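Local structure of proteasome chaperone 3 (Saccharomyces cerevisiae, 2Z5B) at residues B[36-41]-B[139-144]; B[53-58]-B[94-99]; B[117-122]-B[171-176]. The protein acts as a chaperone of 20S proteasome assembly, forming a heterodimer with POC4 that binds proteasome precursors and facilitates formation of the alpha-ring. All blocks are in the same frame, centred on the assembly; numbering follows the deposited sequence.

Contact 1 (B[36-41]-B[139-144]); sequences NTILLQ and FSLLIS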
ATOM      1  N   ASN B  36      -3.622 -12.545   2.358  1.00 37.40           N
ATOM      2  CA  ASN B  36      -4.733 -12.280   1.459  1.00 37.06           C
ATOM      3  C   ASN B  36      -4.369 -11.373   0.286  1.00 36.91           C
ATOM      4  O   ASN B  36      -5.037 -11.394  -0.747  1.00 37.06           O
ATOM      5  CB  ASN B  36      -5.921 -11.685   2.233  1.00 37.38           C
ATOM      6  CG  ASN B  36      -5.523 -10.494   3.102  1.00 36.72           C
ATOM      7  OD1 ASN B  36      -4.402 -10.423   3.605  1.00 35.11           O
ATOM      8  ND2 ASN B  36      -6.447  -9.550   3.274  1.00 36.61           N
ATOM      9  N   THR B  37      -3.314 -10.578   0.434  1.00 35.47           N
ATOM     10  CA  THR B  37      -3.072  -9.525  -0.536  1.00 34.82           C
ATOM     11  C   THR B  37      -1.610  -9.089  -0.492  1.00 33.34           C
ATOM     12  O   THR B  37      -0.865  -9.439   0.420  1.00 32.93           O
ATOM     13  CB  THR B  37      -4.030  -8.318  -0.276  1.00 35.34           C
ATOM     14  OG1 THR B  37      -3.989  -7.407  -1.381  1.00 38.43           O
ATOM     15  CG2 THR B  37      -3.621  -7.575   0.983  1.00 36.51           C
ATOM     16  N   ILE B  38      -1.197  -8.354  -1.506  1.00 31.79           N
ATOM     17  CA  ILE B  38       0.056  -7.635  -1.450  1.00 30.37           C
ATOM     18  C   ILE B  38      -0.306  -6.163  -1.487  1.00 29.06           C
ATOM     19  O   ILE B  38      -1.225  -5.767  -2.216  1.00 28.59           O
ATOM     20  CB  ILE B  38       1.011  -8.047  -2.595  1.00 30.96           C
ATOM     21  CG1 ILE B  38       1.582  -9.454  -2.290  1.00 32.80           C
ATOM     22  CG2 ILE B  38       2.144  -7.041  -2.740  1.00 30.27           C
ATOM     23  CD1 ILE B  38       2.005 -10.237  -3.476  1.00 34.97           C
ATOM     24  N   LEU B  39       0.368  -5.364  -0.662  1.00 27.16           N
ATOM     25  CA  LEU B  39       0.159  -3.921  -0.691  1.00 26.21           C
ATOM     26  C   LEU B  39       1.375  -3.283  -1.330  1.00 26.03           C
ATOM     27  O   LEU B  39       2.460  -3.306  -0.747  1.00 26.72           O
ATOM     28  CB  LEU B  39      -0.092  -3.358   0.716  1.00 25.49           C
ATOM     29  CG  LEU B  39      -0.202  -1.826   0.889  1.00 25.73           C
ATOM     30  CD1 LEU B  39      -1.372  -1.280   0.067  1.00 24.59           C
ATOM     31  CD2 LEU B  39      -0.387  -1.486   2.348  1.00 26.59           C
ATOM     32  N   LEU B  40       1.186  -2.714  -2.524  1.00 25.60           N
ATOM     33  CA  LEU B  40       2.256  -2.097  -3.302  1.00 25.10           C
ATOM     34  C   LEU B  40       2.137  -0.584  -3.327  1.00 25.51           C
ATOM     35  O   LEU B  40       1.049  -0.045  -3.614  1.00 25.67           O
ATOM     36  CB  LEU B  40       2.247  -2.637  -4.752  1.00 24.91           C
ATOM     37  CG  LEU B  40       3.272  -2.053  -5.729  1.00 24.32           C
ATOM     38  CD1 LEU B  40       4.688  -2.461  -5.323  1.00 23.37           C
ATOM     39  CD2 LEU B  40       2.963  -2.548  -7.147  1.00 24.88           C
ATOM     40  N   GLN B  41       3.244   0.102  -3.024  1.00 24.62           N
ATOM     41  CA  GLN B  41       3.333   1.556  -3.152  1.00 25.25           C
ATOM     42  C   GLN B  41       4.162   1.887  -4.370  1.00 26.47           C
ATOM     43  O   GLN B  41       5.231   1.297  -4.574  1.00 25.46           O
ATOM     44  CB  GLN B  41       4.033   2.201  -1.953  1.00 25.30           C
ATOM     45  CG  GLN B  41       3.265   2.167  -0.649  1.00 25.24           C
ATOM     46  CD  GLN B  41       4.021   2.883   0.421  1.00 24.18           C
ATOM     47  OE1 GLN B  41       3.938   4.114   0.538  1.00 26.65           O
ATOM     48  NE2 GLN B  41       4.769   2.138   1.211  1.00 23.60           N
ATOM     49  N   PHE B 139      -5.588 -14.524  -5.571  1.00 51.40           N
ATOM     50  CA  PHE B 139      -4.911 -13.276  -5.998  1.00 49.52           C
ATOM     51  C   PHE B 139      -5.648 -11.955  -5.751  1.00 48.11           C
ATOM     52  O   PHE B 139      -6.702 -11.672  -6.341  1.00 48.40           O
ATOM     53  CB  PHE B 139      -4.390 -13.297  -7.444  1.00 49.79           C
ATOM     54  CG  PHE B 139      -3.386 -12.208  -7.714  1.00 50.23           C
ATOM     55  CD1 PHE B 139      -2.057 -12.355  -7.303  1.00 49.66           C
ATOM     56  CD2 PHE B 139      -3.772 -11.016  -8.326  1.00 49.83           C
ATOM     57  CE1 PHE B 139      -1.130 -11.343  -7.514  1.00 48.87           C
ATOM     58  CE2 PHE B 139      -2.852 -10.003  -8.542  1.00 49.61           C
ATOM     59  CZ  PHE B 139      -1.525 -10.169  -8.143  1.00 48.95           C
ATOM     60  N   SER B 140      -5.026 -11.133  -4.912  1.00 45.71           N
ATOM     61  CA  SER B 140      -5.488  -9.796  -4.612  1.00 43.21           C
ATOM     62  C   SER B 140      -4.260  -8.895  -4.511  1.00 41.39           C
ATOM     63  O   SER B 140      -3.230  -9.290  -3.949  1.00 40.56           O
ATOM     64  CB  SER B 140      -6.261  -9.810  -3.296  1.00 43.40           C
ATOM     65  OG  SER B 140      -6.663  -8.516  -2.917  1.00 45.16           O
ATOM     66  N   LEU B 141      -4.372  -7.702  -5.081  1.00 39.17           N
ATOM     67  CA  LEU B 141      -3.318  -6.703  -5.026  1.00 37.95           C
ATOM     68  C   LEU B 141      -3.913  -5.326  -4.820  1.00 36.35           C
ATOM     69  O   LEU B 141      -4.769  -4.875  -5.588  1.00 36.74           O
ATOM     70  CB  LEU B 141      -2.459  -6.758  -6.303  1.00 38.07           C
ATOM     71  CG  LEU B 141      -1.288  -5.810  -6.582  1.00 38.96           C
ATOM     72  CD1 LEU B 141      -0.218  -5.774  -5.474  1.00 37.19           C
ATOM     73  CD2 LEU B 141      -0.639  -6.185  -7.915  1.00 39.12           C
ATOM     74  N   LEU B 142      -3.443  -4.655  -3.778  1.00 34.65           N
ATOM     75  CA  LEU B 142      -3.817  -3.281  -3.489  1.00 33.50           C
ATOM     76  C   LEU B 142      -2.651  -2.385  -3.903  1.00 32.31           C
ATOM     77  O   LEU B 142      -1.513  -2.592  -3.453  1.00 31.02           O
ATOM     78  CB  LEU B 142      -4.131  -3.178  -1.984  1.00 33.67           C
ATOM     79  CG  LEU B 142      -5.115  -2.201  -1.337  1.00 35.80           C
ATOM     80  CD1 LEU B 142      -6.365  -1.968  -2.144  1.00 35.09           C
ATOM     81  CD2 LEU B 142      -5.486  -2.720   0.058  1.00 34.22           C
ATOM     82  N   ILE B 143      -2.913  -1.438  -4.806  1.00 30.79           N
ATOM     83  CA  ILE B 143      -1.858  -0.566  -5.343  1.00 30.22           C
ATOM     84  C   ILE B 143      -2.146   0.884  -5.011  1.00 29.70           C
ATOM     85  O   ILE B 143      -3.161   1.436  -5.431  1.00 29.75           O
ATOM     86  CB  ILE B 143      -1.640  -0.713  -6.895  1.00 29.85           C
ATOM     87  CG1 ILE B 143      -1.385  -2.179  -7.265  1.00 30.53           C
ATOM     88  CG2 ILE B 143      -0.463   0.175  -7.355  1.00 30.24           C
ATOM     89  CD1 ILE B 143      -1.418  -2.497  -8.786  1.00 31.44           C
ATOM     90  N   SER B 144      -1.257   1.496  -4.248  1.00 29.81           N
ATOM     91  CA  SER B 144      -1.330   2.928  -4.007  1.00 30.09           C
ATOM     92  C   SER B 144      -0.224   3.584  -4.810  1.00 31.26           C
ATOM     93  O   SER B 144       0.938   3.187  -4.709  1.00 30.33           O
ATOM     94  CB  SER B 144      -1.184   3.250  -2.519  1.00 30.11           C
ATOM     95  OG  SER B 144      -2.260   2.717  -1.764  1.00 29.23           O
TER
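Leu-141 CD1 sits against Ile-38, 3.4 Å from Ile-38 O and 3.8 Å from Ile-38 CG2, and the two side chains cross obliquely. The same methyl also meets CB of Leu-40, so one branch of Leu-141 bridges two residues of the neighbouring strand. Chi1 sets Leu-141 CG anti to the backbone N, and chi2 (55°) then brings CD1 to strand 38-41. Ile-38, Leu-40 and Ile-143 lie on the same face; there Ile-38 packs on Tyr-120 and Leu-40 on Ile-116, both of helix 109-124. On the other face Leu-39 reaches over with CD1 to Leu-142 CB, 3.9 Å away, and Leu-142 also packs on Tyr-62 of the POC4 chain. At the start of the pair the hydroxyls Thr-37 OG1 and Ser-140 OG share a hydrogen bond of 3.3 Å. The backbones run parallel, joined by Leu-142 N to Ile-38 O, Ser-144 N to Leu-40 O, and Leu-40 N to Leu-142 O, this last 2.9 Å long. Ser-144 OG is bonded to Tyr-62 OH of the POC4 chain and to Thr-51 OG1. The chemistry is thus two-sided: one face aliphatic and turned to the helix, the other mixed, with the Ser-144 hydroxyl bonding to the partner subunit.

Contact 2 (B[53-58]-B[94-99]); sequences EVSSKG and DYQVVT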
ATOM      1  N   GLU B  53      -7.756  -1.568  -6.149  1.00 34.60           N
ATOM      2  CA  GLU B  53      -7.770  -2.968  -5.801  1.00 37.06           C
ATOM      3  C   GLU B  53      -7.894  -3.786  -7.083  1.00 37.94           C
ATOM      4  O   GLU B  53      -8.831  -3.595  -7.872  1.00 37.58           O
ATOM      5  CB  GLU B  53      -8.906  -3.270  -4.810  1.00 36.67           C
ATOM      6  CG  GLU B  53      -8.881  -4.687  -4.261  1.00 38.74           C
ATOM      7  CD  GLU B  53      -9.822  -4.900  -3.089  1.00 39.62           C
ATOM      8  OE1 GLU B  53     -10.938  -4.325  -3.067  1.00 42.17           O
ATOM      9  OE2 GLU B  53      -9.441  -5.665  -2.178  1.00 44.17           O
ATOM     10  N   VAL B  54      -6.914  -4.665  -7.292  1.00 38.82           N
ATOM     11  CA  VAL B  54      -6.874  -5.553  -8.447  1.00 40.16           C
ATOM     12  C   VAL B  54      -7.098  -6.994  -7.969  1.00 41.27           C
ATOM     13  O   VAL B  54      -6.299  -7.535  -7.195  1.00 40.42           O
ATOM     14  CB  VAL B  54      -5.528  -5.409  -9.224  1.00 40.00           C
ATOM     15  CG1 VAL B  54      -5.660  -5.952 -10.659  1.00 40.22           C
ATOM     16  CG2 VAL B  54      -5.077  -3.949  -9.255  1.00 40.48           C
ATOM     17  N   SER B  55      -8.201  -7.602  -8.405  1.00 42.75           N
ATOM     18  CA  SER B  55      -8.499  -8.995  -8.057  1.00 44.99           C
ATOM     19  C   SER B  55      -8.891  -9.829  -9.280  1.00 46.76           C
ATOM     20  O   SER B  55      -9.481  -9.314 -10.230  1.00 46.20           O
ATOM     21  CB  SER B  55      -9.585  -9.081  -6.976  1.00 44.90           C
ATOM     22  OG  SER B  55     -10.794  -8.487  -7.411  1.00 45.60           O
ATOM     23  N   SER B  56      -8.549 -11.114  -9.245  1.00 49.24           N
ATOM     24  CA  SER B  56      -8.774 -12.007 -10.380  1.00 52.25           C
ATOM     25  C   SER B  56     -10.236 -12.403 -10.533  1.00 54.19           C
ATOM     26  O   SER B  56     -10.911 -12.715  -9.546  1.00 54.61           O
ATOM     27  CB  SER B  56      -7.901 -13.259 -10.269  1.00 52.35           C
ATOM     28  OG  SER B  56      -8.192 -13.978  -9.084  1.00 53.30           O
ATOM     29  N   LYS B  57     -10.713 -12.385 -11.780  1.00 56.52           N
ATOM     30  CA  LYS B  57     -12.049 -12.868 -12.121  1.00 58.69           C
ATOM     31  C   LYS B  57     -12.108 -14.400 -12.055  1.00 59.93           C
ATOM     32  O   LYS B  57     -11.581 -15.084 -12.943  1.00 60.32           O
ATOM     33  CB  LYS B  57     -12.443 -12.385 -13.526  1.00 58.96           C
ATOM     34  CG  LYS B  57     -13.470 -11.266 -13.576  1.00 59.75           C
ATOM     35  CD  LYS B  57     -12.881  -9.897 -13.261  1.00 61.43           C
ATOM     36  CE  LYS B  57     -13.834  -8.778 -13.678  1.00 62.06           C
ATOM     37  NZ  LYS B  57     -15.143  -8.802 -12.949  1.00 63.61           N
ATOM     38  N   GLY B  58     -12.726 -14.924 -10.992  1.00 61.10           N
ATOM     39  CA  GLY B  58     -12.962 -16.375 -10.815  1.00 62.28           C
ATOM     40  C   GLY B  58     -11.858 -17.315 -11.280  1.00 62.98           C
ATOM     41  O   GLY B  58     -10.670 -17.040 -11.079  1.00 63.12           O
ATOM     42  N   ASP B  94      -8.056 -12.367 -16.681  1.00 49.08           N
ATOM     43  CA  ASP B  94      -8.793 -11.129 -16.483  1.00 48.00           C
ATOM     44  C   ASP B  94      -8.894 -10.732 -15.021  1.00 47.32           C
ATOM     45  O   ASP B  94      -8.973 -11.590 -14.143  1.00 47.26           O
ATOM     46  CB  ASP B  94     -10.178 -11.225 -17.108  1.00 48.00           C
ATOM     47  CG  ASP B  94     -10.129 -11.161 -18.619  1.00 48.54           C
ATOM     48  OD1 ASP B  94      -9.412 -10.287 -19.163  1.00 45.90           O
ATOM     49  OD2 ASP B  94     -10.799 -11.997 -19.258  1.00 50.90           O
ATOM     50  N   TYR B  95      -8.886  -9.424 -14.782  1.00 46.24           N
ATOM     51  CA  TYR B  95      -8.966  -8.868 -13.442  1.00 45.55           C
ATOM     52  C   TYR B  95     -10.059  -7.816 -13.342  1.00 45.25           C
ATOM     53  O   TYR B  95     -10.504  -7.242 -14.347  1.00 44.95           O
ATOM     54  CB  TYR B  95      -7.620  -8.255 -13.014  1.00 45.55           C
ATOM     55  CG  TYR B  95      -6.482  -9.246 -12.968  1.00 45.09           C
ATOM     56  CD1 TYR B  95      -5.796  -9.596 -14.131  1.00 44.63           C
ATOM     57  CD2 TYR B  95      -6.098  -9.839 -11.770  1.00 45.69           C
ATOM     58  CE1 TYR B  95      -4.768 -10.509 -14.107  1.00 44.66           C
ATOM     59  CE2 TYR B  95      -5.056 -10.750 -11.732  1.00 46.45           C
ATOM     60  CZ  TYR B  95      -4.399 -11.078 -12.914  1.00 45.56           C
ATOM     61  OH  TYR B  95      -3.373 -11.977 -12.899  1.00 46.17           O
ATOM     62  N   GLN B  96     -10.495  -7.592 -12.110  1.00 44.71           N
ATOM     63  CA  GLN B  96     -11.376  -6.501 -11.759  1.00 44.49           C
ATOM     64  C   GLN B  96     -10.498  -5.432 -11.102  1.00 43.46           C
ATOM     65  O   GLN B  96      -9.804  -5.713 -10.117  1.00 42.60           O
ATOM     66  CB  GLN B  96     -12.443  -7.020 -10.781  1.00 44.82           C
ATOM     67  CG  GLN B  96     -13.498  -6.006 -10.349  1.00 46.24           C
ATOM     68  CD  GLN B  96     -14.421  -6.541  -9.259  1.00 46.75           C
ATOM     69  OE1 GLN B  96     -15.597  -6.817  -9.509  1.00 51.19           O
ATOM     70  NE2 GLN B  96     -13.892  -6.687  -8.044  1.00 48.42           N
ATOM     71  N   VAL B  97     -10.496  -4.230 -11.672  1.00 42.30           N
ATOM     72  CA  VAL B  97      -9.792  -3.091 -11.084  1.00 42.00           C
ATOM     73  C   VAL B  97     -10.797  -2.123 -10.463  1.00 41.92           C
ATOM     74  O   VAL B  97     -11.619  -1.525 -11.160  1.00 42.04           O
ATOM     75  CB  VAL B  97      -8.911  -2.341 -12.110  1.00 41.76           C
ATOM     76  CG1 VAL B  97      -8.255  -1.110 -11.463  1.00 41.66           C
ATOM     77  CG2 VAL B  97      -7.858  -3.275 -12.694  1.00 41.56           C
ATOM     78  N   VAL B  98     -10.729  -1.987  -9.146  1.00 41.45           N
ATOM     79  CA  VAL B  98     -11.617  -1.078  -8.415  1.00 41.16           C
ATOM     80  C   VAL B  98     -10.822   0.098  -7.858  1.00 40.34           C
ATOM     81  O   VAL B  98      -9.825  -0.081  -7.155  1.00 39.60           O
ATOM     82  CB  VAL B  98     -12.375  -1.805  -7.276  1.00 41.11           C
ATOM     83  CG1 VAL B  98     -13.310  -0.843  -6.529  1.00 42.99           C
ATOM     84  CG2 VAL B  98     -13.169  -2.972  -7.818  1.00 42.29           C
ATOM     85  N   THR B  99     -11.292   1.295  -8.176  1.00 39.67           N
ATOM     86  CA  THR B  99     -10.706   2.529  -7.728  1.00 39.73           C
ATOM     87  C   THR B  99     -11.205   2.834  -6.318  1.00 39.59           C
ATOM     88  O   THR B  99     -12.413   3.012  -6.101  1.00 39.71           O
ATOM     89  CB  THR B  99     -11.085   3.673  -8.681  1.00 39.72           C
ATOM     90  OG1 THR B  99     -10.672   3.336 -10.008  1.00 40.55           O
ATOM     91  CG2 THR B  99     -10.414   4.975  -8.272  1.00 39.96           C
TER
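Strands 53-56 and 95-99 form an antiparallel pair at one side of the sheet, where 95-99 is the outermost strand within this chain; Val-54 meets both Tyr-95 and Val-97. Two hydrogen-bonded pairs, Glu-53 with Val-98 and Ser-55 with Gln-96, make four backbone bonds, the Gln-96 N to Ser-55 O bond being 2.7 Å long. Lys-57 N adds a fifth, to Asp-94 O at 3.0 Å. Val-54 CG1 touches Tyr-95 CB at 3.8 Å and Val-97 CG2 at 4.0 Å, the two valines lying side by side. Tyr-95 CD2 comes within 3.7 Å of Ser-56 CA. An alanine in place of Tyr-95 would probably leave a gap beside Ser-56 and against Val-114 and Arg-121 of helix 109-124, although its CB could still meet Val-54. The Lys-57 side chain crosses that of Gln-96 at about a right angle: chi2 (78°) places CD 3.5 Å from Gln-96 N, and CE lies 3.7 Å from Gln-96 CB. Glu-53 reaches beyond the pair to a salt bridge with Lys-100. Helix 109-124 packs Cys-113 on Val-54, and Val-114 and Arg-121 on Tyr-95, while strand 140-145 flanks 53-56 on the side away from 95-99.

Contact 3 (B[117-122]-B[171-176]); sequences AELYRR and KCIKDM
Ile-173 CG2 is the methyl on which the two helices meet, touched by Leu-119 and by Tyr-120. Leu-119 CD2 comes to 3.9 Å from it, the two side chains set at a slant to each other. Tyr-120 brings up CE2 to 3.7 Å from the same methyl, its side chain at about a right angle to that of Ile-173. One methyl thus touches two successive residues of the facing helix. A turn further on, Met-176 CE sits 3.7 Å from Tyr-120 OH; the methionine chain bends at its last torsion (chi3 72°), which places that methyl. Leu-119 CG stands anti to the backbone N (chi1 -175°), on a side chain that leaves its helix toward segment 171-176. Lys-174 joins at the margin, its CB 4.5 Å from Leu-119 CD2, while its amine leads away.

The helix segments run in roughly the same direction, 31° apart, and their axes approach to 10.8 Å, so the helices touch through side chains, with Leu-119 CD2 also reaching Ile-173 CB. Ile-116 and Ile-124 of helix 109-124 extend the patch around Ile-173, and Ala-178 touches both Ile-173 and Tyr-120. Beneath, Ala-31 of strand 26-33 packs on Tyr-120 and Met-176, and Val-29 of the same strand and Tyr-4 of strand 3-9 also meet Met-176, which seats both helices on the sheet. The contact is therefore almost purely apolar, and Tyr-120 OH is buried with no polar partner in the model; that hydroxyl probably pays a desolvation cost which the packing around the ring must offset.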
ATOM      1  N   ALA B 117      -0.294  -6.847 -11.782  1.00 36.22           N
ATOM      2  CA  ALA B 117      -0.885  -8.076 -11.256  1.00 36.43           C
ATOM      3  C   ALA B 117      -0.313  -9.331 -11.912  1.00 36.94           C
ATOM      4  O   ALA B 117       0.047 -10.285 -11.230  1.00 36.53           O
ATOM      5  CB  ALA B 117      -2.398  -8.048 -11.410  1.00 36.59           C
ATOM      6  N   GLU B 118      -0.239  -9.330 -13.242  1.00 37.99           N
ATOM      7  CA  GLU B 118       0.293 -10.477 -13.970  1.00 38.88           C
ATOM      8  C   GLU B 118       1.774 -10.725 -13.664  1.00 38.30           C
ATOM      9  O   GLU B 118       2.210 -11.867 -13.568  1.00 39.21           O
ATOM     10  CB  GLU B 118       0.029 -10.334 -15.476  1.00 39.22           C
ATOM     11  CG  GLU B 118      -1.382 -10.803 -15.869  1.00 41.71           C
ATOM     12  CD  GLU B 118      -1.615 -12.280 -15.565  1.00 43.46           C
ATOM     13  OE1 GLU B 118      -1.169 -13.139 -16.346  1.00 47.05           O
ATOM     14  OE2 GLU B 118      -2.242 -12.602 -14.544  1.00 45.28           O
ATOM     15  N   LEU B 119       2.531  -9.649 -13.485  1.00 38.29           N
ATOM     16  CA  LEU B 119       3.939  -9.759 -13.097  1.00 38.24           C
ATOM     17  C   LEU B 119       4.049 -10.531 -11.780  1.00 38.36           C
ATOM     18  O   LEU B 119       4.821 -11.492 -11.653  1.00 37.98           O
ATOM     19  CB  LEU B 119       4.578  -8.358 -12.986  1.00 37.95           C
ATOM     20  CG  LEU B 119       6.082  -8.284 -12.693  1.00 38.10           C
ATOM     21  CD1 LEU B 119       6.909  -8.792 -13.870  1.00 39.09           C
ATOM     22  CD2 LEU B 119       6.491  -6.868 -12.330  1.00 38.12           C
ATOM     23  N   TYR B 120       3.248 -10.117 -10.803  1.00 39.22           N
ATOM     24  CA  TYR B 120       3.209 -10.804  -9.512  1.00 39.69           C
ATOM     25  C   TYR B 120       2.853 -12.288  -9.627  1.00 41.03           C
ATOM     26  O   TYR B 120       3.553 -13.131  -9.071  1.00 41.14           O
ATOM     27  CB  TYR B 120       2.286 -10.068  -8.540  1.00 38.66           C
ATOM     28  CG  TYR B 120       3.028  -9.031  -7.743  1.00 36.99           C
ATOM     29  CD1 TYR B 120       3.766  -9.394  -6.609  1.00 35.98           C
ATOM     30  CD2 TYR B 120       3.033  -7.701  -8.138  1.00 34.72           C
ATOM     31  CE1 TYR B 120       4.479  -8.441  -5.874  1.00 35.97           C
ATOM     32  CE2 TYR B 120       3.739  -6.742  -7.413  1.00 35.58           C
ATOM     33  CZ  TYR B 120       4.449  -7.117  -6.287  1.00 35.17           C
ATOM     34  OH  TYR B 120       5.132  -6.162  -5.592  1.00 35.64           O
ATOM     35  N   ARG B 121       1.802 -12.598 -10.387  1.00 43.02           N
ATOM     36  CA  ARG B 121       1.329 -13.984 -10.559  1.00 45.11           C
ATOM     37  C   ARG B 121       2.297 -14.916 -11.291  1.00 45.83           C
ATOM     38  O   ARG B 121       2.556 -16.029 -10.833  1.00 46.23           O
ATOM     39  CB  ARG B 121      -0.029 -14.019 -11.259  1.00 45.36           C
ATOM     40  CG  ARG B 121      -1.090 -13.199 -10.551  1.00 48.59           C
ATOM     41  CD  ARG B 121      -2.487 -13.677 -10.856  1.00 52.21           C
ATOM     42  NE  ARG B 121      -2.812 -14.930 -10.182  1.00 55.02           N
ATOM     43  CZ  ARG B 121      -4.016 -15.492 -10.202  1.00 56.95           C
ATOM     44  NH1 ARG B 121      -5.017 -14.907 -10.858  1.00 57.02           N
ATOM     45  NH2 ARG B 121      -4.223 -16.634  -9.560  1.00 58.36           N
ATOM     46  N   ARG B 122       2.822 -14.459 -12.422  1.00 46.88           N
ATOM     47  CA  ARG B 122       3.593 -15.321 -13.316  1.00 47.99           C
ATOM     48  C   ARG B 122       5.094 -15.322 -13.019  1.00 48.03           C
ATOM     49  O   ARG B 122       5.786 -16.311 -13.278  1.00 48.09           O
ATOM     50  CB  ARG B 122       3.336 -14.926 -14.775  1.00 47.82           C
ATOM     51  CG  ARG B 122       1.849 -14.876 -15.158  1.00 48.85           C
ATOM     52  CD  ARG B 122       1.643 -14.717 -16.660  1.00 49.50           C
ATOM     53  NE  ARG B 122       2.143 -13.438 -17.177  1.00 52.93           N
ATOM     54  CZ  ARG B 122       1.445 -12.588 -17.931  1.00 53.72           C
ATOM     55  NH1 ARG B 122       0.197 -12.864 -18.288  1.00 54.97           N
ATOM     56  NH2 ARG B 122       1.999 -11.455 -18.338  1.00 54.09           N
ATOM     57  N   LYS B 171       9.941  -3.303 -14.550  1.00 32.19           N
ATOM     58  CA  LYS B 171      11.324  -3.662 -14.208  1.00 33.18           C
ATOM     59  C   LYS B 171      11.693  -3.288 -12.760  1.00 31.70           C
ATOM     60  O   LYS B 171      12.337  -4.056 -12.076  1.00 31.35           O
ATOM     61  CB  LYS B 171      12.302  -2.993 -15.175  1.00 32.73           C
ATOM     62  CG  LYS B 171      13.736  -3.446 -14.982  1.00 35.49           C
ATOM     63  CD  LYS B 171      14.663  -2.871 -16.067  1.00 35.86           C
ATOM     64  CE  LYS B 171      16.126  -3.042 -15.646  1.00 40.19           C
ATOM     65  NZ  LYS B 171      16.430  -4.475 -15.371  1.00 42.72           N
ATOM     66  N   CYS B 172      11.283  -2.112 -12.316  1.00 31.92           N
ATOM     67  CA  CYS B 172      11.570  -1.655 -10.946  1.00 33.03           C
ATOM     68  C   CYS B 172      10.937  -2.604  -9.919  1.00 33.14           C
ATOM     69  O   CYS B 172      11.569  -2.983  -8.925  1.00 33.35           O
ATOM     70  CB  CYS B 172      11.046  -0.226 -10.753  1.00 32.87           C
ATOM     71  SG  CYS B 172      11.972   1.034 -11.646  1.00 36.60           S
ATOM     72  N   ILE B 173       9.700  -3.019 -10.192  1.00 33.55           N
ATOM     73  CA  ILE B 173       8.950  -3.897  -9.296  1.00 33.76           C
ATOM     74  C   ILE B 173       9.606  -5.273  -9.225  1.00 35.32           C
ATOM     75  O   ILE B 173       9.778  -5.816  -8.128  1.00 34.76           O
ATOM     76  CB  ILE B 173       7.452  -3.978  -9.695  1.00 33.69           C
ATOM     77  CG1 ILE B 173       6.778  -2.616  -9.470  1.00 32.70           C
ATOM     78  CG2 ILE B 173       6.731  -5.090  -8.918  1.00 32.60           C
ATOM     79  CD1 ILE B 173       5.501  -2.383 -10.267  1.00 31.98           C
ATOM     80  N   LYS B 174      10.001  -5.806 -10.384  1.00 36.40           N
ATOM     81  CA  LYS B 174      10.768  -7.057 -10.479  1.00 38.48           C
ATOM     82  C   LYS B 174      12.148  -6.972  -9.801  1.00 38.61           C
ATOM     83  O   LYS B 174      12.576  -7.928  -9.149  1.00 39.33           O
ATOM     84  CB  LYS B 174      10.918  -7.494 -11.949  1.00 38.46           C
ATOM     85  CG  LYS B 174      11.615  -8.856 -12.157  1.00 40.23           C
ATOM     86  CD  LYS B 174      11.504  -9.338 -13.608  1.00 41.43           C
ATOM     87  CE  LYS B 174      12.515 -10.438 -13.910  1.00 44.27           C
ATOM     88  NZ  LYS B 174      13.912  -9.907 -13.978  1.00 48.79           N
ATOM     89  N   ASP B 175      12.828  -5.832  -9.944  1.00 38.26           N
ATOM     90  CA  ASP B 175      14.158  -5.639  -9.369  1.00 38.21           C
ATOM     91  C   ASP B 175      14.119  -5.525  -7.845  1.00 37.82           C
ATOM     92  O   ASP B 175      15.086  -5.861  -7.158  1.00 37.86           O
ATOM     93  CB  ASP B 175      14.862  -4.438  -9.996  1.00 38.87           C
ATOM     94  CG  ASP B 175      15.386  -4.730 -11.388  1.00 39.92           C
ATOM     95  OD1 ASP B 175      15.497  -5.923 -11.762  1.00 42.71           O
ATOM     96  OD2 ASP B 175      15.693  -3.762 -12.110  1.00 40.92           O
ATOM     97  N   MET B 176      12.978  -5.093  -7.328  1.00 37.35           N
ATOM     98  CA  MET B 176      12.686  -5.142  -5.916  1.00 37.08           C
ATOM     99  C   MET B 176      12.798  -6.580  -5.379  1.00 38.21           C
ATOM    100  O   MET B 176      13.244  -6.778  -4.247  1.00 38.45           O
ATOM    101  CB  MET B 176      11.271  -4.591  -5.704  1.00 37.69           C
ATOM    102  CG  MET B 176      10.855  -4.380  -4.283  1.00 35.42           C
ATOM    103  SD  MET B 176       9.509  -3.181  -4.188  1.00 34.05           S
ATOM    104  CE  MET B 176       8.133  -4.089  -4.852  1.00 28.90           C
TER

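Contacts 1 and 2 belong to one mixed sheet, their centres about 11 Å apart, and meet where strands 140-145 and 50-56 run side by side. Contact 3 joins helices 109-124 and 162-176; its centre is about 12 Å from that of contact 1 and about 17 Å from that of contact 2. Along the chain contact 2 falls between the two segments of contact 1 and closes before contact 3 opens, whereas the segments of contacts 1 and 3 alternate. Phe-139 packs on Tyr-95, Ala-117 and Arg-121, touching both other contacts. Helices 109-124 and 162-176 cover one face of the sheet, while the opposite face, around contact 1, meets the POC4 chain.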